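Local coordinates for protein transcriptional regulator, MerR family (Listeria monocytogenes str. 4b F2365, PDB 3GP4) that probably binds promoter DNA as a dimeric MerR-family transcriptional regulator, with a winged helix-turn-helix head joined to a long dimerisation helix, at residues E102-D105 with R106-K110; D112-D115 with T116-P120. One frame throughout, in Å; residues are numbered along the deposited sequence.

How the interactions relate
Both contacts lie in series along the long helix 79-130, with residues 102-110 closing before 112-120 begins and their centres about 14 Å apart. D-methionine, seen bound in this crystal, ties them together: Lys110 of interaction 1 lies along the ligand's side chain, while Tyr114 and Leu118 of interaction 2 lie by its amino and carboxylate end. Tyr68 of the second subunit is also hydrogen-bonded to the ligand, which places the site between chains. The helical bonding changes along the way, regular in interaction 1 and widened to a pi-type turn in interaction 2, just ahead of Pro120. Both contacts also touch the second subunit.

Interaction 1 of 2, residues E102-D105 with R106-K110; sequences EALD and RLDFK. With MED (D-methionine), chain F.
Leu107 N and Asp108 N bind the carbonyls one turn back, Ala103 O at 3.0 Å and Leu104 O at 2.9 Å, both with an N-H...O angle of 170°. Arg106 N to Glu102 O and Phe109 N to Asp105 O complete the four i to i+4 bonds that join the two segments, the first of them more bent, at 146°. The side chains of this regular helix add little contact of their own. Asp108 is an exception: its CG lies beside its own backbone N (chi1 -65°), which lays the carboxylate back along the helix. OD1 comes to 3.5 Å from Leu104 O, two acceptors that cannot bond each other; a salt bridge from OD1 to Arg90 of the second subunit holds the carboxylate. Arg106 instead has CG anti to its backbone N, and its long chain carries NH2 to Gln54 of the second subunit. A flexible lysine suits the ligand site: Lys110 bends at its third and fourth torsions, bringing NZ to 3.6 Å from CB of D-methionine, while its CG lies 3.7 Å from OXT of the ligand. Ala103, small enough for close packing, and Leu104 lie against Ala58 and Arg90 of the second subunit. The whole segment is thus the middle of helix 79-130, with its buried side covered by the partner chain and Asp105 and Phe109 on exposed positions.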
loop_
_atom_site.group_PDB
_atom_site.type_symbol
_atom_site.label_atom_id
_atom_site.label_comp_id
_atom_site.label_asym_id
_atom_site.label_seq_id
_atom_site.Cartn_x
_atom_site.Cartn_y
_atom_site.Cartn_z
ATOM N N GLU A 102 9.317 -2.031 -6.685
ATOM C CA GLU A 102 10.574 -1.259 -6.704
ATOM C C GLU A 102 11.187 -1.097 -5.317
ATOM O O GLU A 102 12.397 -1.316 -5.137
ATOM C CB GLU A 102 10.288 0.114 -7.255
ATOM C CG GLU A 102 11.470 0.891 -7.685
ATOM C CD GLU A 102 11.125 1.708 -8.906
ATOM O OE1 GLU A 102 10.477 1.133 -9.812
ATOM O OE2 GLU A 102 11.469 2.912 -8.939
ATOM N N ALA A 103 10.367 -0.668 -4.358
ATOM C CA ALA A 103 10.796 -0.558 -2.957
ATOM C C ALA A 103 11.251 -1.900 -2.375
ATOM O O ALA A 103 12.267 -1.959 -1.631
ATOM C CB ALA A 103 9.681 0.082 -2.061
ATOM N N LEU A 104 10.521 -2.982 -2.663
ATOM C CA LEU A 104 10.920 -4.282 -2.166
ATOM C C LEU A 104 12.290 -4.690 -2.756
ATOM O O LEU A 104 13.131 -5.279 -2.055
ATOM C CB LEU A 104 9.872 -5.357 -2.487
ATOM C CG LEU A 104 10.001 -6.722 -1.820
ATOM C CD1 LEU A 104 9.592 -6.617 -0.346
ATOM C CD2 LEU A 104 9.119 -7.785 -2.494
ATOM N N ASP A 105 12.491 -4.415 -4.037
ATOM C CA ASP A 105 13.749 -4.793 -4.702
ATOM C C ASP A 105 14.860 -4.026 -3.987
ATOM O O ASP A 105 15.945 -4.576 -3.770
ATOM C CB ASP A 105 13.731 -4.373 -6.170
ATOM C CG ASP A 105 12.809 -5.221 -7.032
ATOM O OD1 ASP A 105 12.364 -6.310 -6.608
ATOM O OD2 ASP A 105 12.561 -4.771 -8.168
ATOM N N ARG A 106 14.566 -2.782 -3.584
ATOM C CA ARG A 106 15.548 -1.965 -2.897
ATOM C C ARG A 106 15.950 -2.523 -1.517
ATOM O O ARG A 106 17.165 -2.603 -1.245
ATOM C CB ARG A 106 15.158 -0.482 -2.844
ATOM C CG ARG A 106 16.027 0.320 -1.895
ATOM C CD ARG A 106 16.123 1.761 -2.340
ATOM N NE ARG A 106 17.411 2.341 -1.984
ATOM C CZ ARG A 106 17.645 3.644 -1.942
ATOM N NH1 ARG A 106 18.845 4.083 -1.610
ATOM N NH2 ARG A 106 16.675 4.503 -2.218
ATOM N N LEU A 107 14.969 -2.907 -0.679
ATOM C CA LEU A 107 15.205 -3.650 0.562
ATOM C C LEU A 107 15.974 -4.915 0.348
ATOM O O LEU A 107 16.909 -5.177 1.109
ATOM C CB LEU A 107 13.917 -3.997 1.337
ATOM C CG LEU A 107 13.163 -2.796 1.897
ATOM C CD1 LEU A 107 11.816 -3.269 2.482
ATOM C CD2 LEU A 107 14.002 -2.129 2.971
ATOM N N ASP A 108 15.610 -5.724 -0.658
ATOM C CA ASP A 108 16.402 -6.953 -0.937
ATOM C C ASP A 108 17.892 -6.673 -1.248
ATOM O O ASP A 108 18.794 -7.394 -0.761
ATOM C CB ASP A 108 15.797 -7.743 -2.099
ATOM C CG ASP A 108 14.428 -8.294 -1.783
ATOM O OD1 ASP A 108 14.013 -8.284 -0.595
ATOM O OD2 ASP A 108 13.752 -8.727 -2.748
ATOM N N PHE A 109 18.126 -5.642 -2.045
ATOM C CA PHE A 109 19.473 -5.220 -2.411
ATOM C C PHE A 109 20.258 -4.867 -1.168
ATOM O O PHE A 109 21.401 -5.351 -0.936
ATOM C CB PHE A 109 19.411 -4.001 -3.322
ATOM C CG PHE A 109 20.768 -3.515 -3.775
ATOM C CD1 PHE A 109 21.503 -4.242 -4.716
ATOM C CD2 PHE A 109 21.318 -2.349 -3.248
ATOM C CE1 PHE A 109 22.766 -3.800 -5.144
ATOM C CE2 PHE A 109 22.599 -1.897 -3.668
ATOM C CZ PHE A 109 23.310 -2.626 -4.614
ATOM N N LYS A 110 19.657 -4.013 -0.368
ATOM C CA LYS A 110 20.292 -3.595 0.891
ATOM C C LYS A 110 20.520 -4.773 1.845
ATOM O O LYS A 110 21.607 -4.893 2.463
ATOM C CB LYS A 110 19.483 -2.464 1.514
ATOM C CG LYS A 110 19.855 -1.169 0.851
ATOM C CD LYS A 110 18.734 -0.147 0.927
ATOM C CE LYS A 110 18.923 0.712 2.118
ATOM N NZ LYS A 110 18.584 -0.046 3.328
HETATM N N MED F . 22.702 1.705 5.553
HETATM C CA MED F . 22.823 1.616 4.105
HETATM C C MED F . 23.319 0.239 3.687
HETATM O O MED F . 24.145 -0.338 4.442
HETATM C CB MED F . 21.499 2.063 3.480
HETATM C CG MED F . 21.705 3.364 2.690
HETATM S SD MED F . 20.220 4.329 2.637
HETATM C CE MED F . 20.631 5.991 2.223
HETATM O OXT MED F . 22.937 -0.286 2.609
#

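Interaction 2 of 2, residues D112-D115 with T116-P120; sequences DNYD and THLIP. With MED (D-methionine), chain F.
Asn113 O is gripped by two backbone donors, His117 N at 3.0 Å and Leu118 N at 3.1 Å. The Leu118 bond is the straighter, 169° at the hydrogen and in the carbonyl plane, whereas that of His117 is bent to 136° and tilted from the plane. His117 keeps the i to i+4 step, Leu118 opens the i to i+5 step, and Ile119 N to Tyr114 O, at 2.9 Å, repeats it. Proline has no N-H to give, so Pro120 fits this shift, its CG packing 3.2 Å from Asp115 O. One turn earlier Thr116 adds a side-chain bond, OG1 donating to Asp112 OD1 from above the carboxylate plane; Asp112 CG, anti to its backbone N (chi1 169°), swings that carboxylate toward the threonine. The amide of Asn113 spans two neighbours, OD1 by His117 CB and ND2 3.4 Å from Leu118 CD1. This same methyl lies 4.0 Å from Tyr114 CD2 and 3.9 Å from O of D-methionine. Tyr114 suits the pocket by pairing an apolar ring with a hydroxyl, which bonds Tyr68 and Arg82 of the second subunit. The arrangement is a pi-type turn with a proline kink in the long helix, bordering an intersubunit ligand pocket.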
loop_
_atom_site.group_PDB
_atom_site.type_symbol
_atom_site.label_atom_id
_atom_site.label_comp_id
_atom_site.label_asym_id
_atom_site.label_seq_id
_atom_site.Cartn_x
_atom_site.Cartn_y
_atom_site.Cartn_z
ATOM N N ASP A 112 20.866 -7.988 0.907
ATOM C CA ASP A 112 21.955 -8.807 0.319
ATOM C C ASP A 112 23.319 -8.211 0.613
ATOM O O ASP A 112 24.268 -8.948 0.867
ATOM C CB ASP A 112 21.789 -9.012 -1.198
ATOM C CG ASP A 112 23.052 -9.632 -1.860
ATOM O OD1 ASP A 112 23.102 -10.872 -1.950
ATOM O OD2 ASP A 112 23.983 -8.880 -2.275
ATOM N N ASN A 113 23.433 -6.884 0.533
ATOM C CA ASN A 113 24.668 -6.240 0.956
ATOM C C ASN A 113 25.054 -6.569 2.412
ATOM O O ASN A 113 26.214 -6.938 2.666
ATOM C CB ASN A 113 24.655 -4.740 0.714
ATOM C CG ASN A 113 26.004 -4.122 0.956
ATOM O OD1 ASN A 113 27.028 -4.629 0.467
ATOM N ND2 ASN A 113 26.037 -3.053 1.749
ATOM N N TYR A 114 24.101 -6.497 3.349
ATOM C CA TYR A 114 24.371 -6.883 4.746
ATOM C C TYR A 114 24.817 -8.344 4.891
ATOM O O TYR A 114 25.871 -8.614 5.476
ATOM C CB TYR A 114 23.166 -6.648 5.661
ATOM C CG TYR A 114 22.947 -5.217 6.106
ATOM C CD1 TYR A 114 21.954 -4.437 5.532
ATOM C CD2 TYR A 114 23.732 -4.639 7.124
ATOM C CE1 TYR A 114 21.753 -3.106 5.938
ATOM C CE2 TYR A 114 23.538 -3.311 7.528
ATOM C CZ TYR A 114 22.539 -2.553 6.935
ATOM O OH TYR A 114 22.349 -1.258 7.324
ATOM N N ASP A 115 24.015 -9.274 4.363
ATOM C CA ASP A 115 24.261 -10.710 4.534
ATOM C C ASP A 115 25.453 -11.224 3.720
ATOM O O ASP A 115 26.066 -12.218 4.112
ATOM C CB ASP A 115 23.040 -11.542 4.114
ATOM C CG ASP A 115 21.883 -11.468 5.102
ATOM O OD1 ASP A 115 22.026 -10.976 6.234
ATOM O OD2 ASP A 115 20.799 -11.932 4.733
ATOM N N THR A 116 25.750 -10.587 2.590
ATOM C CA THR A 116 26.778 -11.097 1.648
ATOM C C THR A 116 28.146 -10.461 1.874
ATOM O O THR A 116 29.171 -11.075 1.590
ATOM C CB THR A 116 26.413 -10.856 0.148
ATOM O OG1 THR A 116 25.330 -11.714 -0.221
ATOM C CG2 THR A 116 27.597 -11.196 -0.754
ATOM N N HIS A 117 28.146 -9.225 2.350
ATOM C CA HIS A 117 29.337 -8.402 2.313
ATOM C C HIS A 117 29.674 -7.931 3.700
ATOM O O HIS A 117 30.664 -8.365 4.259
ATOM C CB HIS A 117 29.186 -7.230 1.334
ATOM C CG HIS A 117 29.053 -7.658 -0.100
ATOM N ND1 HIS A 117 30.127 -8.069 -0.859
ATOM C CD2 HIS A 117 27.968 -7.754 -0.903
ATOM C CE1 HIS A 117 29.708 -8.405 -2.067
ATOM N NE2 HIS A 117 28.399 -8.222 -2.118
ATOM N N LEU A 118 28.809 -7.100 4.269
ATOM C CA LEU A 118 29.096 -6.403 5.522
ATOM C C LEU A 118 29.212 -7.289 6.779
ATOM O O LEU A 118 30.181 -7.146 7.546
ATOM C CB LEU A 118 28.091 -5.251 5.735
ATOM C CG LEU A 118 27.866 -4.182 4.639
ATOM C CD1 LEU A 118 26.872 -3.106 5.092
ATOM C CD2 LEU A 118 29.140 -3.500 4.096
ATOM N N ILE A 119 28.267 -8.203 6.993
ATOM C CA ILE A 119 28.313 -9.097 8.139
ATOM C C ILE A 119 29.443 -10.149 8.019
ATOM O O ILE A 119 30.258 -10.277 8.953
ATOM C CB ILE A 119 26.905 -9.724 8.488
ATOM C CG1 ILE A 119 25.930 -8.633 8.955
ATOM C CG2 ILE A 119 27.027 -10.772 9.561
ATOM C CD1 ILE A 119 24.456 -9.052 8.856
ATOM N N PRO A 120 29.531 -10.877 6.880
ATOM C CA PRO A 120 30.670 -11.816 6.825
ATOM C C PRO A 120 32.023 -11.099 6.928
ATOM O O PRO A 120 32.963 -11.645 7.532
ATOM C CB PRO A 120 30.505 -12.496 5.448
ATOM C CG PRO A 120 29.076 -12.262 5.102
ATOM C CD PRO A 120 28.787 -10.897 5.611
HETATM N N MED F . 22.702 1.705 5.553
HETATM C CA MED F . 22.823 1.616 4.105
HETATM C C MED F . 23.319 0.239 3.687
HETATM O O MED F . 24.145 -0.338 4.442
HETATM C CB MED F . 21.499 2.063 3.480
HETATM C CG MED F . 21.705 3.364 2.690
HETATM S SD MED F . 20.220 4.329 2.637
HETATM C CE MED F . 20.631 5.991 2.223
HETATM O OXT MED F . 22.937 -0.286 2.609
#